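Local coordinates for 6-phospho-beta-glucosidase (PDB 1UP7), which hydrolyses cellobiose 6'-phosphate to glucose 6-phosphate and glucose, using bound NAD and manganese as cofactors, at residues S13-L18 against K45-F50; G103-G108 against F140-G145; M268-E273 against T289-S294. All blocks are in the same frame, centred on the assembly; numbering follows the deposited sequence.

Contact 1 (S13-L18 against K45-F50). With NAD (nicotinamide-adenine-dinucleotide), chain I.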
loop_
_atom_site.group_PDB
_atom_site.type_symbol
_atom_site.label_atom_id
_atom_site.label_comp_id
_atom_site.label_asym_id
_atom_site.label_seq_id
_atom_site.Cartn_x
_atom_site.Cartn_y
_atom_site.Cartn_z
ATOM N N SER A 13 22.161 15.649 -34.620
ATOM C CA SER A 13 23.608 15.830 -34.649
ATOM C C SER A 13 24.355 14.907 -33.689
ATOM O O SER A 13 25.575 14.794 -33.803
ATOM C CB SER A 13 24.028 17.294 -34.509
ATOM O OG SER A 13 23.777 17.780 -33.208
ATOM N N TYR A 14 23.633 14.209 -32.804
ATOM C CA TYR A 14 24.253 13.197 -31.935
ATOM C C TYR A 14 24.349 11.800 -32.572
ATOM O O TYR A 14 25.016 10.904 -31.998
ATOM C CB TYR A 14 23.508 13.032 -30.595
ATOM C CG TYR A 14 23.420 14.230 -29.696
ATOM C CD1 TYR A 14 24.522 14.678 -28.953
ATOM C CD2 TYR A 14 22.206 14.904 -29.548
ATOM C CE1 TYR A 14 24.397 15.797 -28.099
ATOM C CE2 TYR A 14 22.078 16.005 -28.714
ATOM C CZ TYR A 14 23.167 16.441 -27.989
ATOM O OH TYR A 14 22.975 17.525 -27.155
ATOM N N THR A 15 23.676 11.614 -33.717
ATOM C CA THR A 15 23.626 10.305 -34.385
ATOM C C THR A 15 25.020 9.625 -34.534
ATOM O O THR A 15 25.148 8.450 -34.227
ATOM C CB THR A 15 22.877 10.430 -35.729
ATOM O OG1 THR A 15 21.471 10.525 -35.472
ATOM C CG2 THR A 15 23.029 9.178 -36.580
ATOM N N PRO A 16 26.054 10.362 -34.962
ATOM C CA PRO A 16 27.391 9.780 -35.106
ATOM C C PRO A 16 27.877 9.163 -33.802
ATOM O O PRO A 16 28.459 8.083 -33.827
ATOM C CB PRO A 16 28.271 10.988 -35.477
ATOM C CG PRO A 16 27.329 11.950 -36.118
ATOM C CD PRO A 16 26.075 11.806 -35.301
ATOM N N GLU A 17 27.622 9.823 -32.675
ATOM C CA GLU A 17 27.982 9.265 -31.367
ATOM C C GLU A 17 27.168 8.025 -31.030
ATOM O O GLU A 17 27.719 7.040 -30.537
ATOM C CB GLU A 17 27.878 10.336 -30.253
ATOM C CG GLU A 17 28.872 10.197 -29.104
ATOM C CD GLU A 17 30.332 10.517 -29.465
ATOM O OE1 GLU A 17 30.644 11.614 -30.022
ATOM O OE2 GLU A 17 31.201 9.665 -29.153
ATOM N N LEU A 18 25.868 8.040 -31.301
ATOM C CA LEU A 18 25.083 6.819 -31.133
ATOM C C LEU A 18 25.664 5.648 -31.918
ATOM O O LEU A 18 25.815 4.545 -31.394
ATOM C CB LEU A 18 23.642 7.032 -31.535
ATOM C CG LEU A 18 22.758 5.794 -31.463
ATOM C CD1 LEU A 18 22.418 5.452 -30.018
ATOM C CD2 LEU A 18 21.507 6.108 -32.289
ATOM N N LYS A 45 20.252 12.751 -44.548
ATOM C CA LYS A 45 21.117 12.163 -45.561
ATOM C C LYS A 45 22.590 12.551 -45.352
ATOM O O LYS A 45 23.485 11.717 -45.499
ATOM C CB LYS A 45 20.638 12.558 -46.957
ATOM C CG LYS A 45 21.639 12.339 -48.088
ATOM C CD LYS A 45 21.605 10.885 -48.568
ATOM C CE LYS A 45 22.366 10.732 -49.900
ATOM N NZ LYS A 45 22.901 9.340 -50.049
ATOM N N ILE A 46 22.837 13.814 -45.003
ATOM C CA ILE A 46 24.191 14.268 -44.684
ATOM C C ILE A 46 24.740 13.493 -43.485
ATOM O O ILE A 46 25.857 12.984 -43.538
ATOM C CB ILE A 46 24.245 15.802 -44.410
ATOM C CG1 ILE A 46 24.115 16.601 -45.711
ATOM C CG2 ILE A 46 25.536 16.203 -43.677
ATOM C CD1 ILE A 46 23.328 17.925 -45.502
ATOM N N VAL A 47 23.947 13.381 -42.430
ATOM C CA VAL A 47 24.376 12.682 -41.236
ATOM C C VAL A 47 24.612 11.189 -41.487
ATOM O O VAL A 47 25.633 10.655 -41.056
ATOM C CB VAL A 47 23.391 12.920 -40.067
ATOM C CG1 VAL A 47 23.855 12.173 -38.832
ATOM C CG2 VAL A 47 23.250 14.407 -39.792
ATOM N N VAL A 48 23.689 10.538 -42.200
ATOM C CA VAL A 48 23.798 9.106 -42.503
ATOM C C VAL A 48 24.958 8.780 -43.469
ATOM O O VAL A 48 25.597 7.718 -43.348
ATOM C CB VAL A 48 22.460 8.500 -42.948
ATOM C CG1 VAL A 48 22.641 7.078 -43.496
ATOM C CG2 VAL A 48 21.489 8.500 -41.764
ATOM N N ASP A 49 25.269 9.692 -44.390
ATOM C CA ASP A 49 26.424 9.485 -45.257
ATOM C C ASP A 49 27.702 9.502 -44.431
ATOM O O ASP A 49 28.615 8.725 -44.679
ATOM C CB ASP A 49 26.562 10.553 -46.339
ATOM C CG ASP A 49 25.633 10.335 -47.504
ATOM O OD1 ASP A 49 25.014 9.254 -47.592
ATOM O OD2 ASP A 49 25.436 11.207 -48.377
ATOM N N PHE A 50 27.773 10.413 -43.460
ATOM C CA PHE A 50 28.880 10.438 -42.514
ATOM C C PHE A 50 28.905 9.140 -41.678
ATOM O O PHE A 50 29.962 8.524 -41.532
ATOM C CB PHE A 50 28.826 11.712 -41.649
ATOM C CG PHE A 50 29.870 11.790 -40.548
ATOM C CD1 PHE A 50 31.198 11.444 -40.771
ATOM C CD2 PHE A 50 29.521 12.268 -39.292
ATOM C CE1 PHE A 50 32.161 11.545 -39.746
ATOM C CE2 PHE A 50 30.478 12.381 -38.274
ATOM C CZ PHE A 50 31.795 12.006 -38.502
HETATM P PA NAD I . 17.172 17.799 -33.013
HETATM O O1A NAD I . 16.485 19.095 -33.180
HETATM O O2A NAD I . 18.480 17.630 -33.816
HETATM O O5B NAD I . 16.075 16.698 -33.472
HETATM C C5B NAD I . 16.496 15.424 -33.883
HETATM C C4B NAD I . 15.838 15.052 -35.204
HETATM O O4B NAD I . 14.454 14.765 -35.010
HETATM C C3B NAD I . 15.905 16.122 -36.286
HETATM O O3B NAD I . 16.659 15.600 -37.370
HETATM C C2B NAD I . 14.448 16.362 -36.689
HETATM O O2B NAD I . 14.297 16.534 -38.083
HETATM C C1B NAD I . 13.815 15.051 -36.258
HETATM N N9A NAD I . 12.372 15.094 -36.042
HETATM C C8A NAD I . 11.577 16.116 -35.558
HETATM N N7A NAD I . 10.315 15.634 -35.513
HETATM C C5A NAD I . 10.292 14.344 -35.895
HETATM C C6A NAD I . 9.285 13.399 -36.044
HETATM N N6A NAD I . 8.016 13.681 -35.767
HETATM N N1A NAD I . 9.611 12.128 -36.501
HETATM C C2A NAD I . 10.920 11.812 -36.822
HETATM N N3A NAD I . 11.902 12.764 -36.699
HETATM C C4A NAD I . 11.587 13.999 -36.247
HETATM O O3 NAD I . 17.447 17.653 -31.434
HETATM P PN NAD I . 18.519 16.730 -30.682
HETATM O O1N NAD I . 19.354 17.707 -29.941
HETATM O O2N NAD I . 19.141 15.740 -31.535
HETATM O O5D NAD I . 17.640 15.868 -29.661
HETATM C C5D NAD I . 16.450 15.181 -30.004
HETATM C C4D NAD I . 15.689 14.875 -28.704
HETATM O O4D NAD I . 16.430 14.046 -27.810
HETATM C C3D NAD I . 15.370 16.137 -27.917
HETATM O O3D NAD I . 14.073 15.959 -27.432
HETATM C C2D NAD I . 16.382 16.152 -26.776
HETATM O O2D NAD I . 15.947 16.804 -25.595
HETATM C C1D NAD I . 16.720 14.693 -26.567
HETATM N N1N NAD I . 18.168 14.524 -26.420
HETATM C C2N NAD I . 18.734 13.596 -27.266
HETATM C C3N NAD I . 20.081 13.331 -27.240
HETATM C C7N NAD I . 20.636 12.315 -28.210
HETATM O O7N NAD I . 21.570 11.323 -27.826
HETATM N N7N NAD I . 20.207 12.360 -29.480
HETATM C C4N NAD I . 20.859 14.041 -26.321
HETATM C C5N NAD I . 20.298 14.989 -25.442
HETATM C C6N NAD I . 18.925 15.225 -25.505
#
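Apolar packing carries this contact, with Val47 and Phe50 of helix 41-55 meeting Thr15 and Pro16 in the first turn of helix 15-25. Val47 CG1 stands anti to its own backbone N (chi1 180°), which sends this methyl across to Thr15, 3.7 Å from Thr15 CB and 3.8 Å from Thr15 CG2. One turn on, the side chains of Phe50 and Pro16 cross at about a right angle, with Phe50 CE2 3.8 Å from Pro16 CB. Phe275 and Tyr278 of helix 263-278 pack beside these groups.

The one polar group among the touching side chains, Thr15 OG1, bonds to Gly10 O, in the segment between strand 4-8 and the helix. Tyr14 turns to the cofactor instead: NAD C4N sits 3.3 Å above one face of its ring, displaced toward the rim.

Helices 15-25 and 41-55 follow the neighbouring strands 4-8 and 33-37 of the parallel sheet, and their packing is that of the first two helices of an NAD-binding Rossmann fold.

Contact 2 (G103-G108 against F140-G145). With NAD (nicotinamide-adenine-dinucleotide), chain I; G6P (6-O-phosphono-alpha-D-glucopyranose), chain J.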
loop_
_atom_site.group_PDB
_atom_site.type_symbol
_atom_site.label_atom_id
_atom_site.label_comp_id
_atom_site.label_asym_id
_atom_site.label_seq_id
_atom_site.Cartn_x
_atom_site.Cartn_y
_atom_site.Cartn_z
ATOM N N GLY A 103 12.288 29.603 -18.012
ATOM C CA GLY A 103 12.136 29.017 -19.336
ATOM C C GLY A 103 13.278 28.063 -19.640
ATOM O O GLY A 103 14.435 28.474 -19.756
ATOM N N GLN A 104 12.946 26.789 -19.755
ATOM C CA GLN A 104 13.936 25.730 -19.901
ATOM C C GLN A 104 13.405 24.575 -20.760
ATOM O O GLN A 104 12.218 24.249 -20.739
ATOM C CB GLN A 104 14.378 25.250 -18.513
ATOM C CG GLN A 104 15.858 24.783 -18.433
ATOM C CD GLN A 104 15.975 23.322 -18.894
ATOM O OE1 GLN A 104 15.020 22.526 -18.771
ATOM N NE2 GLN A 104 17.111 22.983 -19.450
ATOM N N GLU A 105 14.284 23.969 -21.533
ATOM C CA GLU A 105 13.914 22.868 -22.431
ATOM C C GLU A 105 13.020 21.757 -21.816
ATOM O O GLU A 105 12.021 21.346 -22.455
ATOM C CB GLU A 105 15.192 22.270 -23.076
ATOM C CG GLU A 105 14.918 21.056 -23.966
ATOM C CD GLU A 105 16.116 20.141 -24.181
ATOM O OE1 GLU A 105 16.932 19.932 -23.236
ATOM O OE2 GLU A 105 16.240 19.605 -25.310
ATOM N N THR A 106 13.364 21.285 -20.604
ATOM C CA THR A 106 12.712 20.116 -19.998
ATOM C C THR A 106 12.026 20.390 -18.674
ATOM O O THR A 106 11.270 19.560 -18.209
ATOM C CB THR A 106 13.738 18.964 -19.799
ATOM O OG1 THR A 106 14.720 19.330 -18.789
ATOM C CG2 THR A 106 14.635 18.809 -21.036
ATOM N N THR A 107 12.305 21.533 -18.063
ATOM C CA THR A 107 11.903 21.800 -16.694
ATOM C C THR A 107 10.875 22.907 -16.618
ATOM O O THR A 107 11.139 23.999 -17.072
ATOM C CB THR A 107 13.140 22.250 -15.880
ATOM O OG1 THR A 107 14.176 21.261 -16.016
ATOM C CG2 THR A 107 12.787 22.271 -14.401
ATOM N N GLY A 108 9.758 22.657 -15.959
ATOM C CA GLY A 108 8.779 23.699 -15.718
ATOM C C GLY A 108 7.942 23.915 -16.962
ATOM O O GLY A 108 7.685 22.978 -17.731
ATOM N N PHE A 140 15.054 8.842 -25.833
ATOM C CA PHE A 140 15.792 10.069 -25.479
ATOM C C PHE A 140 14.925 11.313 -25.538
ATOM O O PHE A 140 15.218 12.290 -24.876
ATOM C CB PHE A 140 16.932 10.366 -26.450
ATOM C CG PHE A 140 17.942 9.265 -26.598
ATOM C CD1 PHE A 140 17.963 8.170 -25.751
ATOM C CD2 PHE A 140 18.870 9.320 -27.639
ATOM C CE1 PHE A 140 18.898 7.157 -25.906
ATOM C CE2 PHE A 140 19.829 8.298 -27.809
ATOM C CZ PHE A 140 19.835 7.215 -26.934
ATOM N N THR A 141 13.903 11.315 -26.381
ATOM C CA THR A 141 13.072 12.491 -26.618
ATOM C C THR A 141 12.594 13.113 -25.320
ATOM O O THR A 141 12.006 12.436 -24.476
ATOM C CB THR A 141 11.860 12.098 -27.462
ATOM O OG1 THR A 141 12.320 11.741 -28.767
ATOM C CG2 THR A 141 10.890 13.323 -27.685
ATOM N N ASN A 142 12.860 14.409 -25.155
ATOM C CA ASN A 142 12.463 15.082 -23.932
ATOM C C ASN A 142 11.069 15.670 -23.995
ATOM O O ASN A 142 10.606 15.993 -25.076
ATOM C CB ASN A 142 13.523 16.066 -23.473
ATOM C CG ASN A 142 14.575 15.394 -22.590
ATOM O OD1 ASN A 142 14.239 14.604 -21.663
ATOM N ND2 ASN A 142 15.842 15.670 -22.882
ATOM N N PRO A 143 10.379 15.761 -22.850
ATOM C CA PRO A 143 10.911 15.322 -21.555
ATOM C C PRO A 143 10.747 13.822 -21.383
ATOM O O PRO A 143 9.640 13.278 -21.410
ATOM C CB PRO A 143 10.060 16.099 -20.540
ATOM C CG PRO A 143 8.784 16.317 -21.191
ATOM C CD PRO A 143 9.005 16.293 -22.713
ATOM N N SER A 144 11.880 13.169 -21.190
ATOM C CA SER A 144 11.955 11.720 -21.301
ATOM C C SER A 144 11.200 10.968 -20.205
ATOM O O SER A 144 10.544 9.980 -20.527
ATOM C CB SER A 144 13.434 11.286 -21.392
ATOM O OG SER A 144 13.540 9.889 -21.536
ATOM N N GLY A 145 11.337 11.400 -18.936
ATOM C CA GLY A 145 10.694 10.742 -17.812
ATOM C C GLY A 145 9.176 10.902 -17.884
ATOM O O GLY A 145 8.423 9.963 -17.565
HETATM P PA NAD I . 17.172 17.799 -33.013
HETATM O O1A NAD I . 16.485 19.095 -33.180
HETATM O O2A NAD I . 18.480 17.630 -33.816
HETATM O O5B NAD I . 16.075 16.698 -33.472
HETATM C C5B NAD I . 16.496 15.424 -33.883
HETATM C C4B NAD I . 15.838 15.052 -35.204
HETATM O O4B NAD I . 14.454 14.765 -35.010
HETATM C C3B NAD I . 15.905 16.122 -36.286
HETATM O O3B NAD I . 16.659 15.600 -37.370
HETATM C C2B NAD I . 14.448 16.362 -36.689
HETATM O O2B NAD I . 14.297 16.534 -38.083
HETATM C C1B NAD I . 13.815 15.051 -36.258
HETATM N N9A NAD I . 12.372 15.094 -36.042
HETATM C C8A NAD I . 11.577 16.116 -35.558
HETATM N N7A NAD I . 10.315 15.634 -35.513
HETATM C C5A NAD I . 10.292 14.344 -35.895
HETATM C C6A NAD I . 9.285 13.399 -36.044
HETATM N N6A NAD I . 8.016 13.681 -35.767
HETATM N N1A NAD I . 9.611 12.128 -36.501
HETATM C C2A NAD I . 10.920 11.812 -36.822
HETATM N N3A NAD I . 11.902 12.764 -36.699
HETATM C C4A NAD I . 11.587 13.999 -36.247
HETATM O O3 NAD I . 17.447 17.653 -31.434
HETATM P PN NAD I . 18.519 16.730 -30.682
HETATM O O1N NAD I . 19.354 17.707 -29.941
HETATM O O2N NAD I . 19.141 15.740 -31.535
HETATM O O5D NAD I . 17.640 15.868 -29.661
HETATM C C5D NAD I . 16.450 15.181 -30.004
HETATM C C4D NAD I . 15.689 14.875 -28.704
HETATM O O4D NAD I . 16.430 14.046 -27.810
HETATM C C3D NAD I . 15.370 16.137 -27.917
HETATM O O3D NAD I . 14.073 15.959 -27.432
HETATM C C2D NAD I . 16.382 16.152 -26.776
HETATM O O2D NAD I . 15.947 16.804 -25.595
HETATM C C1D NAD I . 16.720 14.693 -26.567
HETATM N N1N NAD I . 18.168 14.524 -26.420
HETATM C C2N NAD I . 18.734 13.596 -27.266
HETATM C C3N NAD I . 20.081 13.331 -27.240
HETATM C C7N NAD I . 20.636 12.315 -28.210
HETATM O O7N NAD I . 21.570 11.323 -27.826
HETATM N N7N NAD I . 20.207 12.360 -29.480
HETATM C C4N NAD I . 20.859 14.041 -26.321
HETATM C C5N NAD I . 20.298 14.989 -25.442
HETATM C C6N NAD I . 18.925 15.225 -25.505
HETATM C C1 G6P J . 21.868 17.455 -20.416
HETATM C C2 G6P J . 20.498 16.779 -20.137
HETATM C C3 G6P J . 19.792 16.475 -21.457
HETATM C C4 G6P J . 19.565 17.801 -22.165
HETATM C C5 G6P J . 20.940 18.418 -22.483
HETATM C C6 G6P J . 20.774 19.775 -23.152
HETATM O O1 G6P J . 22.595 17.842 -19.235
HETATM O O2 G6P J . 20.600 15.568 -19.390
HETATM O O3 G6P J . 18.571 15.748 -21.284
HETATM O O4 G6P J . 18.738 17.625 -23.316
HETATM O O5 G6P J . 21.732 18.607 -21.281
HETATM O O6 G6P J . 21.836 20.033 -24.057
HETATM P P G6P J . 21.634 21.035 -25.301
HETATM O O1P G6P J . 22.882 20.908 -26.143
HETATM O O2P G6P J . 21.467 22.500 -24.928
HETATM O O3P G6P J . 20.430 20.557 -26.062
#
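In the pocket where the nicotinamide ribose meets the sugar of G6P, Thr106 sets its methyl CG2 over the face of the Asn142 carboxamide, 3.8 Å from Asn142 CG. Asn142 ND2 serves both ligands, giving one bond to NAD O2D (2.9 Å) and a longer one to G6P O3 (3.2 Å). Ser144 N meets a lone pair of Asn142 OD1 within the amide plane (2.8 Å); this Asx turn, spanning a cis peptide to Pro143, fixes which way the amide faces. An alanine here would strip ND2 from both hydroxyls and is likely to leave O2D and O3 less firmly placed and Thr106 CG2 with only CB to pack on.

Glu105 CG lies opposite its backbone N (chi1 176°), carrying the carboxylate out to both ligands: NAD O2D donates to Glu105 OE2 (2.8 Å) and G6P O4 to Glu105 OE1 (2.9 Å). Arg82 pairs with OE2. Within 103-108, Gln104 OE1 accepts from Thr106 N and Thr106 OG1, pinning the threonine beside His194 and Tyr243, the proton acceptor, whose basicity Glu105 probably raises as in relatives. NAD and the phosphosugar, joined through one asparagine and one glutamate, form the active site of this NAD-dependent family 4 glycosidase.

Contact 3 (M268-E273 against T289-S294). With G6P (6-O-phosphono-alpha-D-glucopyranose), chain J; NAD (nicotinamide-adenine-dinucleotide), chain I.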
loop_
_atom_site.group_PDB
_atom_site.type_symbol
_atom_site.label_atom_id
_atom_site.label_comp_id
_atom_site.label_asym_id
_atom_site.label_seq_id
_atom_site.Cartn_x
_atom_site.Cartn_y
_atom_site.Cartn_z
ATOM N N MET A 268 21.137 26.077 -32.315
ATOM C CA MET A 268 20.992 26.206 -33.765
ATOM C C MET A 268 22.313 26.571 -34.425
ATOM O O MET A 268 22.620 26.031 -35.486
ATOM C CB MET A 268 19.943 27.238 -34.212
ATOM C CG MET A 268 18.474 26.877 -33.942
ATOM S SD MET A 268 17.418 28.345 -34.228
ATOM C CE MET A 268 15.812 27.792 -33.619
ATOM N N LYS A 269 23.065 27.513 -33.845
ATOM C CA LYS A 269 24.382 27.858 -34.377
ATOM C C LYS A 269 25.316 26.642 -34.314
ATOM O O LYS A 269 25.939 26.318 -35.312
ATOM C CB LYS A 269 25.034 29.038 -33.650
ATOM C CG LYS A 269 24.581 30.424 -34.100
ATOM C CD LYS A 269 24.370 31.341 -32.867
ATOM C CE LYS A 269 23.982 32.760 -33.243
ATOM N NZ LYS A 269 25.159 33.687 -33.110
ATOM N N ILE A 270 25.412 25.998 -33.152
ATOM C CA ILE A 270 26.269 24.840 -32.976
ATOM C C ILE A 270 25.924 23.772 -34.029
ATOM O O ILE A 270 26.804 23.226 -34.700
ATOM C CB ILE A 270 26.077 24.287 -31.546
ATOM C CG1 ILE A 270 26.822 25.167 -30.527
ATOM C CG2 ILE A 270 26.428 22.782 -31.457
ATOM C CD1 ILE A 270 26.095 25.192 -29.169
ATOM N N GLU A 271 24.631 23.495 -34.171
ATOM C CA GLU A 271 24.157 22.493 -35.104
ATOM C C GLU A 271 24.500 22.812 -36.563
ATOM O O GLU A 271 24.856 21.916 -37.334
ATOM C CB GLU A 271 22.660 22.335 -34.954
ATOM C CG GLU A 271 22.283 21.197 -34.014
ATOM C CD GLU A 271 20.901 20.657 -34.327
ATOM O OE1 GLU A 271 20.350 21.026 -35.414
ATOM O OE2 GLU A 271 20.364 19.869 -33.488
ATOM N N LYS A 272 24.401 24.079 -36.947
ATOM C CA LYS A 272 24.719 24.459 -38.313
ATOM C C LYS A 272 26.205 24.284 -38.622
ATOM O O LYS A 272 26.555 24.002 -39.775
ATOM C CB LYS A 272 24.302 25.902 -38.639
ATOM N N GLU A 273 27.067 24.486 -37.618
ATOM C CA GLU A 273 28.508 24.245 -37.749
ATOM C C GLU A 273 28.806 22.737 -37.781
ATOM O O GLU A 273 29.667 22.285 -38.526
ATOM C CB GLU A 273 29.288 24.900 -36.603
ATOM C CG GLU A 273 29.552 26.398 -36.756
ATOM C CD GLU A 273 29.824 27.107 -35.413
ATOM O OE1 GLU A 273 29.680 26.478 -34.319
ATOM O OE2 GLU A 273 30.180 28.312 -35.433
ATOM N N THR A 289 31.036 18.018 -28.454
ATOM C CA THR A 289 30.989 18.109 -26.972
ATOM C C THR A 289 30.333 19.409 -26.470
ATOM O O THR A 289 29.792 19.448 -25.350
ATOM C CB THR A 289 32.366 17.941 -26.339
ATOM O OG1 THR A 289 33.297 18.803 -27.006
ATOM C CG2 THR A 289 32.896 16.521 -26.594
ATOM N N LYS A 290 30.372 20.458 -27.309
ATOM C CA LYS A 290 29.598 21.698 -27.086
ATOM C C LYS A 290 28.113 21.444 -26.807
ATOM O O LYS A 290 27.410 22.313 -26.275
ATOM C CB LYS A 290 29.700 22.603 -28.304
ATOM C CG LYS A 290 31.008 23.357 -28.394
ATOM C CD LYS A 290 30.912 24.544 -29.367
ATOM C CE LYS A 290 30.341 25.816 -28.698
ATOM N NZ LYS A 290 30.739 27.047 -29.492
ATOM N N ARG A 291 27.624 20.257 -27.182
ATOM C CA ARG A 291 26.266 19.847 -26.824
ATOM C C ARG A 291 26.285 19.150 -25.447
ATOM O O ARG A 291 27.330 18.581 -25.057
ATOM C CB ARG A 291 25.685 18.914 -27.900
ATOM C CG ARG A 291 25.712 19.483 -29.352
ATOM C CD ARG A 291 24.506 20.361 -29.758
ATOM N NE ARG A 291 23.357 20.203 -28.879
ATOM C CZ ARG A 291 22.170 19.722 -29.256
ATOM N NH1 ARG A 291 21.952 19.363 -30.524
ATOM N NH2 ARG A 291 21.198 19.592 -28.358
ATOM N N GLY A 292 25.173 19.224 -24.707
ATOM C CA GLY A 292 25.127 18.726 -23.335
ATOM C C GLY A 292 24.570 17.318 -23.297
ATOM O O GLY A 292 24.223 16.785 -22.223
ATOM N N GLY A 293 24.490 16.686 -24.457
ATOM C CA GLY A 293 23.841 15.389 -24.549
ATOM C C GLY A 293 24.839 14.246 -24.607
ATOM O O GLY A 293 24.484 13.058 -24.697
ATOM N N SER A 294 26.104 14.579 -24.521
ATOM C CA SER A 294 27.094 13.530 -24.608
ATOM C C SER A 294 26.902 12.356 -23.619
ATOM O O SER A 294 26.337 12.491 -22.505
ATOM C CB SER A 294 28.499 14.128 -24.555
ATOM O OG SER A 294 28.724 14.821 -25.795
HETATM C C1 G6P J . 21.868 17.455 -20.416
HETATM C C2 G6P J . 20.498 16.779 -20.137
HETATM C C3 G6P J . 19.792 16.475 -21.457
HETATM C C4 G6P J . 19.565 17.801 -22.165
HETATM C C5 G6P J . 20.940 18.418 -22.483
HETATM C C6 G6P J . 20.774 19.775 -23.152
HETATM O O1 G6P J . 22.595 17.842 -19.235
HETATM O O2 G6P J . 20.600 15.568 -19.390
HETATM O O3 G6P J . 18.571 15.748 -21.284
HETATM O O4 G6P J . 18.738 17.625 -23.316
HETATM O O5 G6P J . 21.732 18.607 -21.281
HETATM O O6 G6P J . 21.836 20.033 -24.057
HETATM P P G6P J . 21.634 21.035 -25.301
HETATM O O1P G6P J . 22.882 20.908 -26.143
HETATM O O2P G6P J . 21.467 22.500 -24.928
HETATM O O3P G6P J . 20.430 20.557 -26.062
HETATM P PA NAD I . 17.172 17.799 -33.013
HETATM O O1A NAD I . 16.485 19.095 -33.180
HETATM O O2A NAD I . 18.480 17.630 -33.816
HETATM O O5B NAD I . 16.075 16.698 -33.472
HETATM C C5B NAD I . 16.496 15.424 -33.883
HETATM C C4B NAD I . 15.838 15.052 -35.204
HETATM O O4B NAD I . 14.454 14.765 -35.010
HETATM C C3B NAD I . 15.905 16.122 -36.286
HETATM O O3B NAD I . 16.659 15.600 -37.370
HETATM C C2B NAD I . 14.448 16.362 -36.689
HETATM O O2B NAD I . 14.297 16.534 -38.083
HETATM C C1B NAD I . 13.815 15.051 -36.258
HETATM N N9A NAD I . 12.372 15.094 -36.042
HETATM C C8A NAD I . 11.577 16.116 -35.558
HETATM N N7A NAD I . 10.315 15.634 -35.513
HETATM C C5A NAD I . 10.292 14.344 -35.895
HETATM C C6A NAD I . 9.285 13.399 -36.044
HETATM N N6A NAD I . 8.016 13.681 -35.767
HETATM N N1A NAD I . 9.611 12.128 -36.501
HETATM C C2A NAD I . 10.920 11.812 -36.822
HETATM N N3A NAD I . 11.902 12.764 -36.699
HETATM C C4A NAD I . 11.587 13.999 -36.247
HETATM O O3 NAD I . 17.447 17.653 -31.434
HETATM P PN NAD I . 18.519 16.730 -30.682
HETATM O O1N NAD I . 19.354 17.707 -29.941
HETATM O O2N NAD I . 19.141 15.740 -31.535
HETATM O O5D NAD I . 17.640 15.868 -29.661
HETATM C C5D NAD I . 16.450 15.181 -30.004
HETATM C C4D NAD I . 15.689 14.875 -28.704
HETATM O O4D NAD I . 16.430 14.046 -27.810
HETATM C C3D NAD I . 15.370 16.137 -27.917
HETATM O O3D NAD I . 14.073 15.959 -27.432
HETATM C C2D NAD I . 16.382 16.152 -26.776
HETATM O O2D NAD I . 15.947 16.804 -25.595
HETATM C C1D NAD I . 16.720 14.693 -26.567
HETATM N N1N NAD I . 18.168 14.524 -26.420
HETATM C C2N NAD I . 18.734 13.596 -27.266
HETATM C C3N NAD I . 20.081 13.331 -27.240
HETATM C C7N NAD I . 20.636 12.315 -28.210
HETATM O O7N NAD I . 21.570 11.323 -27.826
HETATM N N7N NAD I . 20.207 12.360 -29.480
HETATM C C4N NAD I . 20.859 14.041 -26.321
HETATM C C5N NAD I . 20.298 14.989 -25.442
HETATM C C6N NAD I . 18.925 15.225 -25.505
#
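Oxygen O1P of the G6P phosphate is gripped by Arg291 NE (2.9 Å, N-H...O 156°) and by the backbone N of Gly292 (3.2 Å), while Arg291 itself is flanked by Ile270 and Glu271 of helix 263-278. This is the phosphate-binding corner of the active site, to which the loop before helix 296-308 contributes Arg291 and Gly292. The phosphorus lies in the guanidinium plane, so the arginine's NE/NH2 edge takes the phosphate with two prongs, the second being Arg291 NH2 to G6P O3P at 2.6 Å. The adjoining edge turns to the cofactor: Arg291 NH1 and NH2 both donate to NAD O1N, each at 3.1 Å. One flat cation thus ties the G6P phosphate to the NAD diphosphate.

Glu271 reaches the same group from the helix, its stretched-out chain bringing the carboxylate up to the guanidinium. The salt bridge from Glu271 OE2 to Arg291 NH1 is 3.4 Å long, and the oxygen approaches obliquely, with the carboxylate and guanidinium planes 41° apart. Two phosphates and a carboxylate around the arginine would be expected to keep it charged.

Gly292 and Gly293 lie close against G6P and NAD, Gly293 CA 3.7 Å from NAD C5N.

Ile270 makes the apolar part of the contact, and its two branches part. CG1 meets the aliphatic CE of the exposed Lys290, and CG2 presses on the bend of the arginine chain, 3.5 Å from Arg291 CD.

How the contacts relate
All three contacts touch NAD and G6P, contact 1 through Tyr14 alone. Contact 1 and contact 2 belong to the family's Rossmann-type region and contact 3 to its C-terminal region, so residues of both family regions line the ligand site. Contacts 1 and 3, with centres 13 Å apart, touch directly: Tyr14 OH comes to 3.0 Å from Arg291 NH2 and to 3.2 Å from Gly293 N, beside the nicotinamide. The centres of contacts 2 and 3 are 17 Å apart; G6P spans them, its phosphate held at 289-294 and its sugar hydroxyls at 103-108 and 140-145. The helix packing of contact 1 lies further off, the Pro16 side chain about 13 Å from G6P.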